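Local atomic coordinates of sialyltransferase 0160 (Photobacterium damselae, PDB entry 4R84), a protein that transfers sialic acid from the donor CMP-Neu5Ac to a galactoside acceptor, probably forming an alpha-2,6 linkage, as a GT-B glycosyltransferase. Residues S432-M437 against Y454-A459. Numbering follows the deposited sequence.
With CSF (cytidine-5'-monophosphate-3-fluoro-N-acetyl-neuraminic acid), chain E.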
loop_
_atom_site.group_PDB
_atom_site.type_symbol
_atom_site.label_atom_id
_atom_site.label_comp_id
_atom_site.label_asym_id
_atom_site.label_seq_id
_atom_site.Cartn_x
_atom_site.Cartn_y
_atom_site.Cartn_z
ATOM N N SER A 432 7.000 -12.483 -1.364
ATOM C CA SER A 432 7.433 -11.559 -0.320
ATOM C C SER A 432 6.876 -12.027 1.011
ATOM O O SER A 432 5.692 -12.315 1.112
ATOM C CB SER A 432 6.980 -10.126 -0.615
ATOM O OG SER A 432 7.655 -9.607 -1.753
ATOM N N PHE A 433 7.720 -12.102 2.036
ATOM C CA PHE A 433 7.247 -12.582 3.334
ATOM C C PHE A 433 6.042 -11.772 3.827
ATOM O O PHE A 433 5.142 -12.303 4.484
ATOM C CB PHE A 433 8.365 -12.520 4.380
ATOM C CG PHE A 433 7.988 -13.161 5.697
ATOM C CD1 PHE A 433 7.236 -12.461 6.636
ATOM C CD2 PHE A 433 8.379 -14.453 5.992
ATOM C CE1 PHE A 433 6.871 -13.043 7.837
ATOM C CE2 PHE A 433 8.025 -15.041 7.203
ATOM C CZ PHE A 433 7.270 -14.335 8.120
ATOM N N GLU A 434 6.043 -10.479 3.518
ATOM C CA GLU A 434 4.978 -9.575 3.967
ATOM C C GLU A 434 3.583 -10.003 3.475
ATOM O O GLU A 434 2.561 -9.617 4.062
ATOM C CB GLU A 434 5.299 -8.144 3.525
ATOM C CG GLU A 434 6.545 -7.514 4.204
ATOM C CD GLU A 434 7.880 -7.881 3.542
ATOM O OE1 GLU A 434 7.889 -8.659 2.571
ATOM O OE2 GLU A 434 8.938 -7.364 3.981
ATOM N N VAL A 435 3.540 -10.806 2.410
ATOM C CA VAL A 435 2.277 -11.383 1.941
ATOM C C VAL A 435 1.616 -12.227 3.048
ATOM O O VAL A 435 0.399 -12.199 3.213
ATOM C CB VAL A 435 2.474 -12.249 0.666
ATOM C CG1 VAL A 435 1.254 -13.124 0.387
ATOM C CG2 VAL A 435 2.774 -11.365 -0.549
ATOM N N LEU A 436 2.415 -12.951 3.832
ATOM C CA LEU A 436 1.847 -13.775 4.905
ATOM C C LEU A 436 1.098 -12.962 5.971
ATOM O O LEU A 436 0.002 -13.329 6.390
ATOM C CB LEU A 436 2.946 -14.619 5.574
ATOM C CG LEU A 436 3.693 -15.598 4.667
ATOM C CD1 LEU A 436 4.717 -16.419 5.462
ATOM C CD2 LEU A 436 2.726 -16.516 3.933
ATOM N N MET A 437 1.692 -11.870 6.437
ATOM C CA MET A 437 1.028 -11.059 7.441
ATOM C C MET A 437 -0.246 -10.433 6.851
ATOM O O MET A 437 -1.258 -10.311 7.536
ATOM C CB MET A 437 1.993 -9.997 7.971
ATOM C CG MET A 437 1.372 -8.916 8.778
ATOM S SD MET A 437 0.956 -7.594 7.645
ATOM C CE MET A 437 2.463 -7.383 6.710
ATOM N N TYR A 454 10.546 -8.608 9.780
ATOM C CA TYR A 454 10.202 -8.778 11.198
ATOM C C TYR A 454 9.442 -7.580 11.767
ATOM O O TYR A 454 8.884 -7.664 12.861
ATOM C CB TYR A 454 11.468 -9.057 12.036
ATOM C CG TYR A 454 11.864 -10.504 11.933
ATOM C CD1 TYR A 454 11.258 -11.465 12.732
ATOM C CD2 TYR A 454 12.776 -10.919 10.975
ATOM C CE1 TYR A 454 11.581 -12.804 12.603
ATOM C CE2 TYR A 454 13.103 -12.239 10.839
ATOM C CZ TYR A 454 12.508 -13.178 11.648
ATOM O OH TYR A 454 12.855 -14.493 11.485
ATOM N N PHE A 455 9.378 -6.486 11.011
ATOM C CA PHE A 455 8.669 -5.310 11.489
ATOM C C PHE A 455 7.155 -5.417 11.342
ATOM O O PHE A 455 6.418 -4.590 11.869
ATOM C CB PHE A 455 9.177 -4.071 10.761
ATOM C CG PHE A 455 10.278 -3.387 11.487
ATOM C CD1 PHE A 455 11.485 -4.041 11.704
ATOM C CD2 PHE A 455 10.110 -2.117 11.993
ATOM C CE1 PHE A 455 12.506 -3.424 12.383
ATOM C CE2 PHE A 455 11.136 -1.496 12.679
ATOM C CZ PHE A 455 12.330 -2.150 12.879
ATOM N N THR A 456 6.676 -6.443 10.655
ATOM C CA THR A 456 5.233 -6.607 10.569
ATOM C C THR A 456 4.807 -7.976 11.078
ATOM O O THR A 456 3.845 -8.569 10.601
ATOM C CB THR A 456 4.720 -6.375 9.138
ATOM O OG1 THR A 456 5.493 -7.144 8.209
ATOM C CG2 THR A 456 4.829 -4.901 8.780
ATOM N N ILE A 457 5.544 -8.470 12.065
ATOM C CA ILE A 457 5.141 -9.679 12.770
ATOM C C ILE A 457 4.818 -9.321 14.216
ATOM O O ILE A 457 5.634 -8.682 14.879
ATOM C CB ILE A 457 6.242 -10.741 12.760
ATOM C CG1 ILE A 457 6.712 -11.050 11.333
ATOM C CG2 ILE A 457 5.760 -12.009 13.454
ATOM C CD1 ILE A 457 7.868 -12.042 11.301
ATOM N N PRO A 458 3.629 -9.727 14.708
ATOM C CA PRO A 458 3.296 -9.514 16.123
ATOM C C PRO A 458 4.385 -10.078 17.015
ATOM O O PRO A 458 4.934 -11.149 16.709
ATOM C CB PRO A 458 1.980 -10.279 16.298
ATOM C CG PRO A 458 1.364 -10.292 14.919
ATOM C CD PRO A 458 2.545 -10.409 13.976
ATOM N N ALA A 459 4.728 -9.352 18.076
ATOM C CA ALA A 459 5.816 -9.742 18.964
ATOM C C ALA A 459 5.681 -11.182 19.461
ATOM O O ALA A 459 6.679 -11.893 19.598
ATOM C CB ALA A 459 5.898 -8.789 20.145
HETATM C C5A CSF E . 19.783 -5.065 3.711
HETATM C C4A CSF E . 18.777 -4.575 2.678
HETATM C C2A CSF E . 18.209 -6.989 2.174
HETATM O O6A CSF E . 19.150 -7.336 3.206
HETATM C C6A CSF E . 19.282 -6.394 4.264
HETATM C C3A CSF E . 18.571 -5.618 1.575
HETATM O O4A CSF E . 19.255 -3.344 2.119
HETATM N N5A CSF E . 19.888 -4.101 4.783
HETATM C C7A CSF E . 20.294 -6.954 5.245
HETATM C C8A CSF E . 19.798 -8.272 5.813
HETATM C C9A CSF E . 20.705 -8.732 6.948
HETATM O O9A CSF E . 20.165 -9.949 7.463
HETATM O O8A CSF E . 18.488 -8.060 6.339
HETATM O O7A CSF E . 21.529 -7.191 4.567
HETATM C C1A CSF E . 18.265 -8.047 1.091
HETATM O OBA CSF E . 17.444 -7.986 0.154
HETATM O OAA CSF E . 19.135 -8.948 1.148
HETATM O O1A CSF E . 16.861 -6.899 2.642
HETATM O O2A CSF E . 15.257 -7.046 4.541
HETATM N N1 CSF E . 12.505 -11.713 2.127
HETATM C C2 CSF E . 11.657 -12.830 2.175
HETATM N N3 CSF E . 12.044 -13.941 2.842
HETATM C C4 CSF E . 13.243 -13.957 3.463
HETATM C C5 CSF E . 14.099 -12.857 3.411
HETATM C C6 CSF E . 13.705 -11.720 2.713
HETATM C "C3'" CSF E . 11.985 -8.563 2.593
HETATM C "C2'" CSF E . 11.091 -9.677 2.116
HETATM C "C1'" CSF E . 12.056 -10.549 1.346
HETATM O "O4'" CSF E . 13.175 -9.733 0.989
HETATM C "C4'" CSF E . 12.920 -8.396 1.417
HETATM P PA CSF E . 16.051 -7.920 3.603
HETATM O "O5'" CSF E . 14.933 -8.568 2.681
HETATM C "C5'" CSF E . 14.228 -7.727 1.780
HETATM O "O3'" CSF E . 11.241 -7.395 2.915
HETATM O "O2'" CSF E . 10.136 -9.178 1.169
HETATM N N4 CSF E . 13.633 -15.069 4.133
HETATM O O2 CSF E . 10.542 -12.781 1.590
HETATM O O3A CSF E . 16.907 -9.041 4.127
HETATM C C10 CSF E . 21.053 -3.602 5.206
HETATM O O10 CSF E . 22.116 -3.855 4.658
HETATM C C11 CSF E . 20.972 -2.721 6.422
HETATM F F3A CSF E . 19.721 -5.761 0.834
#
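M437 and T456 make the closest approach between S432-M437 and Y454-A459. CG of M437 lies 3.1 Å from the backbone O of T456, and its methyl CE packs against the threonine side chain, 3.4 Å from OG1 and a rather tight 3.5 Å from CB. The two side chains cross at about a right angle. With CG anti to the backbone N (chi1 167°) and further bends at chi2 and chi3, the flexible methionine folds its methyl back over the small beta-branched residue. E434 adds a looser touch, its CG methylene 4.2 Å from T456 OG1.

The second apolar pair is F433 with I457. The unbranched arm of the isoleucine brings CD1 obliquely toward the ring, 3.7 Å from CE1, while L436 CD1 lies over one face, off-centre. V446 of strand 445-447 touches both F433 and I457, so the pair packs S432-M437 and Y454-A459 against an outer strand of the four-stranded parallel sheet. That sheet belongs to the C-terminal Rossmann-like domain of the GT-B fold, which in this family supplies most of the nucleotide site.

F433 and E434 direct polar groups to the donor analogue CSF. The backbone N of F433 gives a bent hydrogen bond, 2.9 Å long, to the cytosine O2. The carboxylate of E434 grips the ribose with both oxygens: CSF O2' donates to OE1 at 2.7 Å, and CSF O3' to OE2 in a notably short hydrogen bond of 2.5 Å. A two-pronged acceptor suits a cis-diol, and the bend at chi2 (84°) turns E434 back to meet it.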